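Local coordinates for DegV family protein (Thermus thermophilus, PDB 2DT8) that binds fatty acids, here a palmitic acid, and carries a zinc ion, though its wider biological role remains uncertain, at residues Ile36-Asp39 with Trp40-Thr44; Gln63-Pro66 with Glu67-Ala70; Val126-Ala129 with Lys130-Leu133; Glu145-Arg148 with Leu149-Asp152. One frame throughout, in Å; residues are numbered along the deposited sequence.

Contacts 1 and 2 lie near the carboxylate end of the bound palmitic acid. In contact 2, CB of Gln63 comes within 3.7 Å of palmitate O1, while in contact 1 the side chain of Asp39 stays about 8 Å from the ligand. Their centres are about 17 Å apart and they do not touch. Contact 2 also supplies Glu67 to the zinc ion. Contacts 3 and 4 lie on consecutive helices, their centres about 13 Å apart, and meet directly through a 2.9 Å salt bridge from Arg128 NE to Glu145 OE2. Contact 4 is about 30 Å, centre to centre, from contact 1, across the middle of the chain.

Contact 1: residues Ile36-Asp39 with Trp40-Thr44; sequences IYRD and WEEIT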
loop_
_atom_site.group_PDB
_atom_site.type_symbol
_atom_site.label_atom_id
_atom_site.label_comp_id
_atom_site.label_asym_id
_atom_site.label_seq_id
_atom_site.Cartn_x
_atom_site.Cartn_y
_atom_site.Cartn_z
ATOM N N ILE A 36 8.971 -19.800 -5.462
ATOM C CA ILE A 36 8.128 -18.947 -4.632
ATOM C C ILE A 36 9.019 -18.230 -3.629
ATOM O O ILE A 36 9.776 -18.871 -2.901
ATOM C CB ILE A 36 7.105 -19.787 -3.867
ATOM C CG1 ILE A 36 6.249 -20.585 -4.856
ATOM C CG2 ILE A 36 6.240 -18.880 -3.000
ATOM C CD1 ILE A 36 5.319 -21.586 -4.185
ATOM N N TYR A 37 8.897 -16.905 -3.578
ATOM C CA TYR A 37 9.724 -16.073 -2.715
ATOM C C TYR A 37 8.876 -15.166 -1.822
ATOM O O TYR A 37 7.843 -14.646 -2.222
ATOM C CB TYR A 37 10.612 -15.161 -3.572
ATOM C CG TYR A 37 11.504 -15.887 -4.548
ATOM C CD1 TYR A 37 12.720 -16.428 -4.133
ATOM C CD2 TYR A 37 11.135 -16.037 -5.885
ATOM C CE1 TYR A 37 13.550 -17.096 -5.024
ATOM C CE2 TYR A 37 11.959 -16.711 -6.788
ATOM C CZ TYR A 37 13.163 -17.233 -6.344
ATOM O OH TYR A 37 13.994 -17.892 -7.220
ATOM N N ARG A 38 9.366 -15.051 -0.575
ATOM C CA ARG A 38 8.665 -14.175 0.344
ATOM C C ARG A 38 8.923 -12.688 0.087
ATOM O O ARG A 38 10.055 -12.242 -0.048
ATOM C CB ARG A 38 9.196 -14.417 1.754
ATOM C CG ARG A 38 8.670 -15.674 2.415
ATOM C CD ARG A 38 9.109 -15.790 3.858
ATOM N NE ARG A 38 10.443 -16.359 4.035
ATOM C CZ ARG A 38 11.478 -15.690 4.537
ATOM N NH1 ARG A 38 11.278 -14.603 5.264
ATOM N NH2 ARG A 38 12.716 -16.098 4.306
ATOM N N ASP A 39 7.797 -11.954 0.075
ATOM C CA ASP A 39 7.922 -10.537 -0.207
ATOM C C ASP A 39 8.970 -9.908 0.728
ATOM O O ASP A 39 9.094 -10.336 1.877
ATOM C CB ASP A 39 6.517 -9.951 0.116
ATOM C CG ASP A 39 6.244 -8.574 -0.464
ATOM O OD1 ASP A 39 6.958 -8.140 -1.398
ATOM O OD2 ASP A 39 5.269 -7.940 0.020
ATOM N N TRP A 40 9.722 -8.935 0.215
ATOM C CA TRP A 40 10.760 -8.204 0.958
ATOM C C TRP A 40 11.998 -8.973 1.424
ATOM O O TRP A 40 13.121 -8.489 1.273
ATOM C CB TRP A 40 10.150 -7.481 2.176
ATOM C CG TRP A 40 9.366 -6.235 1.796
ATOM C CD1 TRP A 40 8.015 -6.125 1.643
ATOM C CD2 TRP A 40 9.910 -4.947 1.481
ATOM N NE1 TRP A 40 7.681 -4.848 1.251
ATOM C CE2 TRP A 40 8.828 -4.107 1.131
ATOM C CE3 TRP A 40 11.212 -4.427 1.436
ATOM C CZ2 TRP A 40 9.003 -2.763 0.767
ATOM C CZ3 TRP A 40 11.385 -3.092 1.072
ATOM C CH2 TRP A 40 10.289 -2.281 0.734
ATOM N N GLU A 41 11.869 -10.188 1.907
ATOM C CA GLU A 41 12.940 -10.998 2.481
ATOM C C GLU A 41 13.768 -11.803 1.505
ATOM O O GLU A 41 14.973 -11.980 1.702
ATOM C CB GLU A 41 12.362 -11.988 3.494
ATOM C CG GLU A 41 11.546 -11.396 4.614
ATOM C CD GLU A 41 12.424 -10.590 5.537
ATOM O OE1 GLU A 41 13.232 -11.207 6.263
ATOM O OE2 GLU A 41 12.310 -9.346 5.542
ATOM N N GLU A 42 13.197 -12.115 0.382
ATOM C CA GLU A 42 13.818 -12.976 -0.601
ATOM C C GLU A 42 13.814 -12.550 -2.050
ATOM O O GLU A 42 14.382 -13.248 -2.888
ATOM C CB GLU A 42 13.185 -14.358 -0.526
ATOM C CG GLU A 42 13.242 -15.021 0.823
ATOM C CD GLU A 42 12.734 -16.437 0.745
ATOM O OE1 GLU A 42 11.539 -16.629 0.437
ATOM O OE2 GLU A 42 13.533 -17.369 0.972
ATOM N N ILE A 43 13.146 -11.418 -2.343
ATOM C CA ILE A 43 13.104 -10.905 -3.696
ATOM C C ILE A 43 12.842 -9.406 -3.666
ATOM O O ILE A 43 12.362 -8.883 -2.668
ATOM C CB ILE A 43 12.008 -11.647 -4.516
ATOM C CG1 ILE A 43 12.144 -11.290 -6.002
ATOM C CG2 ILE A 43 10.611 -11.300 -3.975
ATOM C CD1 ILE A 43 11.531 -12.291 -6.940
ATOM N N THR A 44 13.287 -8.784 -4.793
ATOM C CA THR A 44 13.114 -7.342 -4.969
ATOM C C THR A 44 12.454 -7.008 -6.303
ATOM O O THR A 44 12.445 -7.825 -7.221
ATOM C CB THR A 44 14.467 -6.607 -4.994
ATOM O OG1 THR A 44 15.130 -6.904 -6.232
ATOM C CG2 THR A 44 15.360 -7.043 -3.834
HETATM O O HOH W 1 10.199 -18.869 -0.147
#
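Arg38 and Glu42 are joined by two reciprocal bonds across the turn that follows strand 35-38. The backbone N of Arg38 donates to Glu42 OE1 over 2.9 Å in an almost straight bond (171°), using the anti lone pair of that oxygen, and Glu42 N returns a bond of 3.2 Å to Arg38 O in the carbonyl plane. A water donates both to Glu42 OE1 (2.7 Å) and to Ile36 O, so this one carboxylate oxygen has two donors. Just before, Glu41 N reaches Asp39 O at 2.8 Å from above the carbonyl plane; with the positive phi of Trp40 (66°) this fits a classic gamma turn.

Packing is close on the inner side, where CB of Tyr37 rests on CG2 of Ile43 at 3.9 Å and the two side chains cross at about a right angle; Ile43 also reaches Leu32 and Ala262. The carboxylate of Asp39 runs alongside the Trp40 ring, but its bonds go to Ser9 and to Val263 N, whereas Trp40 NE1 bonds to Asp12.

The outer side, beside the exposed Glu41 and Glu42, is looser at its charged tips, although Arg38 NH1 lies 3.3 Å from Glu41 CG. The Arg38 chain bends at chi3 (-83°), which lays its guanidinium with one face over Glu42 CG. NH2 of Arg38 then makes only a long salt bridge of 3.7 Å with Glu42 OE2, and NH1 of Arg38 stays 4.0 Å from Glu41 OE1. The acidic pair probably steers the guanidinium without locking it, while the turn's shape is likely to rest more on the shorter bonds through Glu42 OE1 and the backbone.

Contact 2: residues Gln63-Pro66 with Glu67-Ala70; sequences QPSP and EDFA. With ZN (zinc ion), chain B; PLM (palmitic acid), chain C.
Ser65 OG accepts a hydrogen bond from Asp68 N at 3.1 Å and is also bonded to a water, which donates in turn to Asp68 OD1. In return, the backbone N of Ser65 donates to Asp68 OD2 over 2.9 Å, nearly straight at 173°, and meets that oxygen from above the carboxylate plane. The two reciprocal bonds make a capping box at the start of helix 66-76, with Ser65 as the N-cap. The serine hydroxyl sits between its own backbone N and carbonyl carbon (chi1 69°), which brings it to the Asp68 amide.

Replacing Asp68 with an alanine would probably leave the Ser65 N-H without its carboxylate mate and keep only half of the box.

Beneath the cap, CB of Pro64 packs against CE2 of Phe69 at 3.8 Å, and the Phe69 ring goes on to meet His87 with the planes nearly perpendicular. Pro64 also touches Val26 and Leu28 of strand 24-32, tying the helix start to the sheet. Glu67, in the first turn of the helix, shares the zinc ion with Glu105; its OE2 binds the metal at 1.9 Å while its OE1 stays 3.3 Å from it.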
loop_
_atom_site.group_PDB
_atom_site.type_symbol
_atom_site.label_atom_id
_atom_site.label_comp_id
_atom_site.label_asym_id
_atom_site.label_seq_id
_atom_site.Cartn_x
_atom_site.Cartn_y
_atom_site.Cartn_z
ATOM N N GLN A 63 -1.625 -14.792 -1.870
ATOM C CA GLN A 63 -1.961 -14.197 -0.592
ATOM C C GLN A 63 -1.630 -15.289 0.437
ATOM O O GLN A 63 -1.412 -16.441 0.088
ATOM C CB GLN A 63 -3.487 -13.917 -0.513
ATOM C CG GLN A 63 -4.351 -15.179 -0.370
ATOM C CD GLN A 63 -4.741 -15.769 -1.698
ATOM O OE1 GLN A 63 -3.982 -15.716 -2.661
ATOM N NE2 GLN A 63 -5.938 -16.348 -1.758
ATOM N N PRO A 64 -1.599 -14.847 1.708
ATOM C CA PRO A 64 -1.282 -15.808 2.746
ATOM C C PRO A 64 -2.447 -16.806 3.010
ATOM O O PRO A 64 -3.581 -16.468 2.650
ATOM C CB PRO A 64 -1.096 -14.995 4.093
ATOM C CG PRO A 64 -0.943 -13.584 3.580
ATOM C CD PRO A 64 -1.820 -13.541 2.346
ATOM N N SER A 65 -2.188 -17.976 3.580
ATOM C CA SER A 65 -3.243 -18.957 3.821
ATOM C C SER A 65 -3.886 -18.652 5.167
ATOM O O SER A 65 -3.359 -17.865 5.962
ATOM C CB SER A 65 -2.640 -20.354 3.914
ATOM O OG SER A 65 -1.869 -20.482 5.104
ATOM N N PRO A 66 -5.039 -19.281 5.450
ATOM C CA PRO A 66 -5.672 -19.024 6.740
ATOM C C PRO A 66 -4.751 -19.437 7.897
ATOM O O PRO A 66 -4.699 -18.761 8.919
ATOM C CB PRO A 66 -6.932 -19.876 6.676
ATOM C CG PRO A 66 -7.308 -19.795 5.228
ATOM C CD PRO A 66 -5.969 -19.958 4.526
ATOM N N GLU A 67 -4.022 -20.545 7.752
ATOM C CA GLU A 67 -3.141 -20.957 8.839
ATOM C C GLU A 67 -1.931 -20.032 8.997
ATOM O O GLU A 67 -1.395 -19.922 10.096
ATOM C CB GLU A 67 -2.703 -22.421 8.676
ATOM C CG GLU A 67 -3.824 -23.458 8.897
ATOM C CD GLU A 67 -4.542 -23.341 10.240
ATOM O OE1 GLU A 67 -3.929 -22.908 11.249
ATOM O OE2 GLU A 67 -5.740 -23.706 10.276
ATOM N N ASP A 68 -1.502 -19.365 7.921
ATOM C CA ASP A 68 -0.393 -18.415 8.035
ATOM C C ASP A 68 -0.842 -17.345 9.036
ATOM O O ASP A 68 -0.086 -16.935 9.915
ATOM C CB ASP A 68 -0.078 -17.739 6.693
ATOM C CG ASP A 68 0.637 -18.657 5.710
ATOM O OD1 ASP A 68 1.299 -19.623 6.148
ATOM O OD2 ASP A 68 0.557 -18.389 4.493
ATOM N N PHE A 69 -2.088 -16.900 8.893
ATOM C CA PHE A 69 -2.633 -15.900 9.800
ATOM C C PHE A 69 -2.908 -16.471 11.186
ATOM O O PHE A 69 -2.600 -15.837 12.194
ATOM C CB PHE A 69 -3.930 -15.319 9.229
ATOM C CG PHE A 69 -3.722 -14.156 8.311
ATOM C CD1 PHE A 69 -3.283 -12.936 8.815
ATOM C CD2 PHE A 69 -3.950 -14.278 6.948
ATOM C CE1 PHE A 69 -3.080 -11.849 7.975
ATOM C CE2 PHE A 69 -3.750 -13.198 6.090
ATOM C CZ PHE A 69 -3.310 -11.978 6.608
ATOM N N ALA A 70 -3.500 -17.662 11.246
ATOM C CA ALA A 70 -3.831 -18.249 12.543
ATOM C C ALA A 70 -2.619 -18.409 13.449
ATOM O O ALA A 70 -2.710 -18.188 14.655
ATOM C CB ALA A 70 -4.527 -19.590 12.350
HETATM ZN ZN ZN B . -7.095 -23.685 11.655
HETATM C C1 PLM C . -2.128 -11.291 -3.984
HETATM O O1 PLM C . -3.258 -11.510 -3.307
HETATM O O2 PLM C . -1.665 -12.172 -4.676
HETATM C C2 PLM C . -1.440 -9.945 -3.886
HETATM C C3 PLM C . -2.087 -8.980 -4.885
HETATM C C4 PLM C . -1.380 -7.623 -4.845
HETATM C C5 PLM C . -2.073 -6.671 -5.818
HETATM C C6 PLM C . -1.450 -5.279 -5.732
HETATM C C7 PLM C . -2.133 -4.375 -6.738
HETATM C C8 PLM C . -1.683 -2.947 -6.536
HETATM C C9 PLM C . -2.625 -2.039 -7.323
HETATM C CA PLM C . -1.923 -0.738 -7.657
HETATM C CB PLM C . -2.083 0.198 -6.473
HETATM C CC PLM C . -0.735 0.368 -5.795
HETATM C CD PLM C . -0.398 1.847 -5.737
HETATM C CE PLM C . 1.031 2.008 -5.225
HETATM C CF PLM C . 1.432 3.490 -5.264
HETATM C CG PLM C . 0.824 4.220 -4.066
HETATM O O HOH W 2 0.167 -21.984 4.877
HETATM O O HOH W 3 -8.706 -24.420 10.406
#

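Contact 3: residues Val126-Ala129 with Lys130-Leu133; sequences VLRA and KELL
Four successive amide-to-carbonyl bonds of regular alpha-helical spacing, from Lys130 N to Val126 O through to Leu133 N to Ala129 O, join the two halves of this stretch. On one flank, Arg128 NH1 donates to Glu131 OE1 over 2.8 Å in a salt bridge between residues three apart. The acceptor lies in the guanidinium plane, yet the nitrogen meets OE1 from well above the carboxylate plane, and the two flat groups stand 76° apart. The Arg128 chain leaves with CG anti to its amide nitrogen and then bends at chi2 (57°), which brings its end forward along the helix toward Glu131. CD2 of Leu132 lies over one face of the same guanidinium, offset toward its rim and 3.9 Å from NH1 of Arg128.

This is an amphipathic segment of helix 120-135. Val126, Ala129 and Leu133 meet strand 3-8, Ala129 and Leu133 also touch Val142 of helix 139-151, and the charged pair lies on another flank. Glu131 OE1 has a further salt bridge, to Arg226, so one carboxylate oxygen takes two arginines. NE of Arg128 turns to Glu145 of the next helix. Lys130, bent at both chi2 and chi3, sends its NZ to the carbonyl O of Leu21. Leu133 CG sits only 3.1 Å from Ala129 O, a close fit against the backbone.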
loop_
_atom_site.group_PDB
_atom_site.type_symbol
_atom_site.label_atom_id
_atom_site.label_comp_id
_atom_site.label_asym_id
_atom_site.label_seq_id
_atom_site.Cartn_x
_atom_site.Cartn_y
_atom_site.Cartn_z
ATOM N N VAL A 126 -1.602 1.611 9.583
ATOM C CA VAL A 126 -1.051 0.788 10.654
ATOM C C VAL A 126 -0.311 1.710 11.628
ATOM O O VAL A 126 -0.472 1.601 12.840
ATOM C CB VAL A 126 -0.066 -0.268 10.088
ATOM C CG1 VAL A 126 0.701 -0.940 11.208
ATOM C CG2 VAL A 126 -0.827 -1.289 9.292
ATOM N N LEU A 127 0.484 2.629 11.090
ATOM C CA LEU A 127 1.222 3.558 11.930
ATOM C C LEU A 127 0.286 4.477 12.721
ATOM O O LEU A 127 0.544 4.765 13.888
ATOM C CB LEU A 127 2.182 4.390 11.077
ATOM C CG LEU A 127 3.317 3.596 10.417
ATOM C CD1 LEU A 127 4.108 4.532 9.514
ATOM C CD2 LEU A 127 4.231 2.958 11.462
ATOM N N ARG A 128 -0.805 4.921 12.104
ATOM C CA ARG A 128 -1.743 5.802 12.804
ATOM C C ARG A 128 -2.423 5.032 13.936
ATOM O O ARG A 128 -2.588 5.557 15.038
ATOM C CB ARG A 128 -2.789 6.340 11.831
ATOM C CG ARG A 128 -3.861 7.226 12.465
ATOM C CD ARG A 128 -3.276 8.416 13.200
ATOM N NE ARG A 128 -4.344 9.352 13.566
ATOM C CZ ARG A 128 -4.229 10.296 14.495
ATOM N NH1 ARG A 128 -3.094 10.439 15.163
ATOM N NH2 ARG A 128 -5.252 11.099 14.759
ATOM N N ALA A 129 -2.806 3.784 13.670
ATOM C CA ALA A 129 -3.440 2.962 14.697
ATOM C C ALA A 129 -2.467 2.758 15.864
ATOM O O ALA A 129 -2.841 2.868 17.031
ATOM C CB ALA A 129 -3.859 1.607 14.103
ATOM N N LYS A 130 -1.210 2.475 15.545
ATOM C CA LYS A 130 -0.198 2.269 16.576
ATOM C C LYS A 130 -0.015 3.521 17.433
ATOM O O LYS A 130 0.082 3.437 18.657
ATOM C CB LYS A 130 1.139 1.903 15.931
ATOM C CG LYS A 130 2.307 2.041 16.890
ATOM C CD LYS A 130 2.547 0.785 17.716
ATOM C CE LYS A 130 1.273 0.056 18.101
ATOM N NZ LYS A 130 1.596 -1.191 18.843
ATOM N N GLU A 131 0.057 4.671 16.775
ATOM C CA GLU A 131 0.210 5.957 17.448
ATOM C C GLU A 131 -0.898 6.123 18.492
ATOM O O GLU A 131 -0.643 6.471 19.653
ATOM C CB GLU A 131 0.150 7.077 16.407
ATOM C CG GLU A 131 0.220 8.483 16.977
ATOM C CD GLU A 131 0.259 9.532 15.895
ATOM O OE1 GLU A 131 -0.484 9.395 14.896
ATOM O OE2 GLU A 131 1.032 10.502 16.044
ATOM N N LEU A 132 -2.131 5.848 18.089
ATOM C CA LEU A 132 -3.256 5.982 19.005
ATOM C C LEU A 132 -3.254 4.921 20.101
ATOM O O LEU A 132 -3.514 5.227 21.269
ATOM C CB LEU A 132 -4.574 5.938 18.225
ATOM C CG LEU A 132 -4.756 7.111 17.252
ATOM C CD1 LEU A 132 -6.035 6.920 16.454
ATOM C CD2 LEU A 132 -4.805 8.426 18.027
ATOM N N LEU A 133 -2.973 3.676 19.731
ATOM C CA LEU A 133 -2.936 2.593 20.706
ATOM C C LEU A 133 -1.852 2.809 21.762
ATOM O O LEU A 133 -2.084 2.544 22.946
ATOM C CB LEU A 133 -2.721 1.244 20.008
ATOM C CG LEU A 133 -3.888 0.779 19.136
ATOM C CD1 LEU A 133 -3.452 -0.420 18.316
ATOM C CD2 LEU A 133 -5.091 0.438 20.016
#

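Contact 4: residues Glu145-Arg148 with Leu149-Asp152; sequences ELER and LRRD
Glu147 and Arg150 run side by side along the helix, and the guanidinium grips the carboxylate side-on. Arg150 NE donates to Glu147 OE1 at 2.9 Å, almost straight at 175°, and Arg150 NH2 donates to Glu147 OE2 at 2.7 Å. Both oxygens are met on the syn side, yet the planes are 39° apart, so the fork is twisted. Glu147 has CG anti to its backbone N and bends at chi2 (61°), which carries its carboxylate forward to Arg150, while Arg150 stays extended until its own bend at chi3. A water joins Glu147 OE2 to Arg151 NH1, whose charge stays beyond salt-bridge distance. A leucine in place of Arg150 would probably leave the Glu147 carboxylate without its two-point partner and freer to turn.

A second side-on, two-nitrogen grip lies within 145-148, from Arg148 NE to Glu145 OE1 at 2.9 Å and from Arg148 NH2 to Glu145 OE2 at 2.8 Å, though here OE1 is met from above the carboxylate plane and only OE2 on the syn side. Over one face of this guanidinium lies CD2 of Leu149, 3.5 Å from NH2 of Arg148 and offset toward the rim. A second water bridges Arg148 NH1 and OD2 of Asp152, the first residue to leave helical geometry; Asp152 has its direct salt bridge with Arg222.

Helix 139-151 packs through Leu146 and Leu149 against Met125 of helix 120-135, and Glu145 also faces Leu132 there. Arg148 NH2 reaches the carbonyl of Ser279 at the end of strand 273-279, and Arg150 NH1 goes to Gln116 in the loop before helix 120-135.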
loop_
_atom_site.group_PDB
_atom_site.type_symbol
_atom_site.label_atom_id
_atom_site.label_comp_id
_atom_site.label_asym_id
_atom_site.label_seq_id
_atom_site.Cartn_x
_atom_site.Cartn_y
_atom_site.Cartn_z
ATOM N N GLU A 145 -11.258 6.069 13.850
ATOM C CA GLU A 145 -10.256 6.848 13.133
ATOM C C GLU A 145 -9.877 6.144 11.826
ATOM O O GLU A 145 -9.700 6.797 10.794
ATOM C CB GLU A 145 -9.016 7.057 14.009
ATOM C CG GLU A 145 -7.816 7.682 13.282
ATOM C CD GLU A 145 -7.992 9.151 12.909
ATOM O OE1 GLU A 145 -9.121 9.682 13.000
ATOM O OE2 GLU A 145 -6.983 9.782 12.507
ATOM N N LEU A 146 -9.761 4.818 11.863
ATOM C CA LEU A 146 -9.408 4.085 10.652
ATOM C C LEU A 146 -10.493 4.246 9.595
ATOM O O LEU A 146 -10.200 4.354 8.403
ATOM C CB LEU A 146 -9.177 2.607 10.967
ATOM C CG LEU A 146 -7.857 2.314 11.691
ATOM C CD1 LEU A 146 -7.806 0.856 12.124
ATOM C CD2 LEU A 146 -6.684 2.631 10.753
ATOM N N GLU A 147 -11.754 4.267 10.024
ATOM C CA GLU A 147 -12.849 4.453 9.078
ATOM C C GLU A 147 -12.767 5.859 8.463
ATOM O O GLU A 147 -13.027 6.037 7.264
ATOM C CB GLU A 147 -14.195 4.215 9.772
ATOM C CG GLU A 147 -15.436 4.478 8.917
ATOM C CD GLU A 147 -15.554 3.610 7.668
ATOM O OE1 GLU A 147 -14.800 2.627 7.526
ATOM O OE2 GLU A 147 -16.426 3.918 6.827
ATOM N N ARG A 148 -12.378 6.853 9.266
ATOM C CA ARG A 148 -12.239 8.205 8.739
ATOM C C ARG A 148 -11.165 8.213 7.657
ATOM O O ARG A 148 -11.347 8.809 6.603
ATOM C CB ARG A 148 -11.845 9.192 9.844
ATOM C CG ARG A 148 -11.734 10.640 9.369
ATOM C CD ARG A 148 -11.269 11.578 10.480
ATOM N NE ARG A 148 -9.859 11.416 10.845
ATOM C CZ ARG A 148 -8.842 12.015 10.233
ATOM N NH1 ARG A 148 -9.057 12.823 9.202
ATOM N NH2 ARG A 148 -7.604 11.808 10.665
ATOM N N LEU A 149 -10.040 7.551 7.927
ATOM C CA LEU A 149 -8.957 7.506 6.953
ATOM C C LEU A 149 -9.369 6.748 5.690
ATOM O O LEU A 149 -9.017 7.142 4.579
ATOM C CB LEU A 149 -7.706 6.865 7.565
ATOM C CG LEU A 149 -7.047 7.607 8.734
ATOM C CD1 LEU A 149 -5.643 7.034 8.957
ATOM C CD2 LEU A 149 -6.970 9.103 8.456
ATOM N N ARG A 150 -10.099 5.650 5.848
ATOM C CA ARG A 150 -10.535 4.909 4.674
ATOM C C ARG A 150 -11.356 5.824 3.751
ATOM O O ARG A 150 -11.178 5.834 2.524
ATOM C CB ARG A 150 -11.388 3.707 5.091
ATOM C CG ARG A 150 -11.913 2.893 3.896
ATOM C CD ARG A 150 -12.990 1.900 4.307
ATOM N NE ARG A 150 -14.260 2.535 4.659
ATOM C CZ ARG A 150 -15.118 3.054 3.776
ATOM N NH1 ARG A 150 -14.854 3.029 2.473
ATOM N NH2 ARG A 150 -16.256 3.594 4.197
ATOM N N ARG A 151 -12.232 6.645 4.346
ATOM C CA ARG A 151 -13.107 7.523 3.576
ATOM C C ARG A 151 -12.449 8.790 3.034
ATOM O O ARG A 151 -12.833 9.293 1.972
ATOM C CB ARG A 151 -14.303 7.942 4.437
ATOM C CG ARG A 151 -15.219 6.793 4.839
ATOM C CD ARG A 151 -16.351 7.273 5.751
ATOM N NE ARG A 151 -17.122 8.356 5.146
ATOM C CZ ARG A 151 -18.420 8.568 5.363
ATOM N NH1 ARG A 151 -19.119 7.725 6.117
ATOM N NH2 ARG A 151 -19.016 9.620 4.823
ATOM N N ASP A 152 -11.434 9.238 3.832
ATOM C CA ASP A 152 -10.747 10.470 3.495
ATOM C C ASP A 152 -9.224 10.365 3.463
ATOM O O ASP A 152 -8.549 10.526 4.478
ATOM C CB ASP A 152 -11.190 11.558 4.491
ATOM C CG ASP A 152 -10.512 12.905 4.256
ATOM O OD1 ASP A 152 -10.252 13.252 3.087
ATOM O OD2 ASP A 152 -10.259 13.634 5.247
HETATM O O HOH W 4 -18.797 4.936 6.971
HETATM O O HOH W 5 -11.525 13.852 7.630
#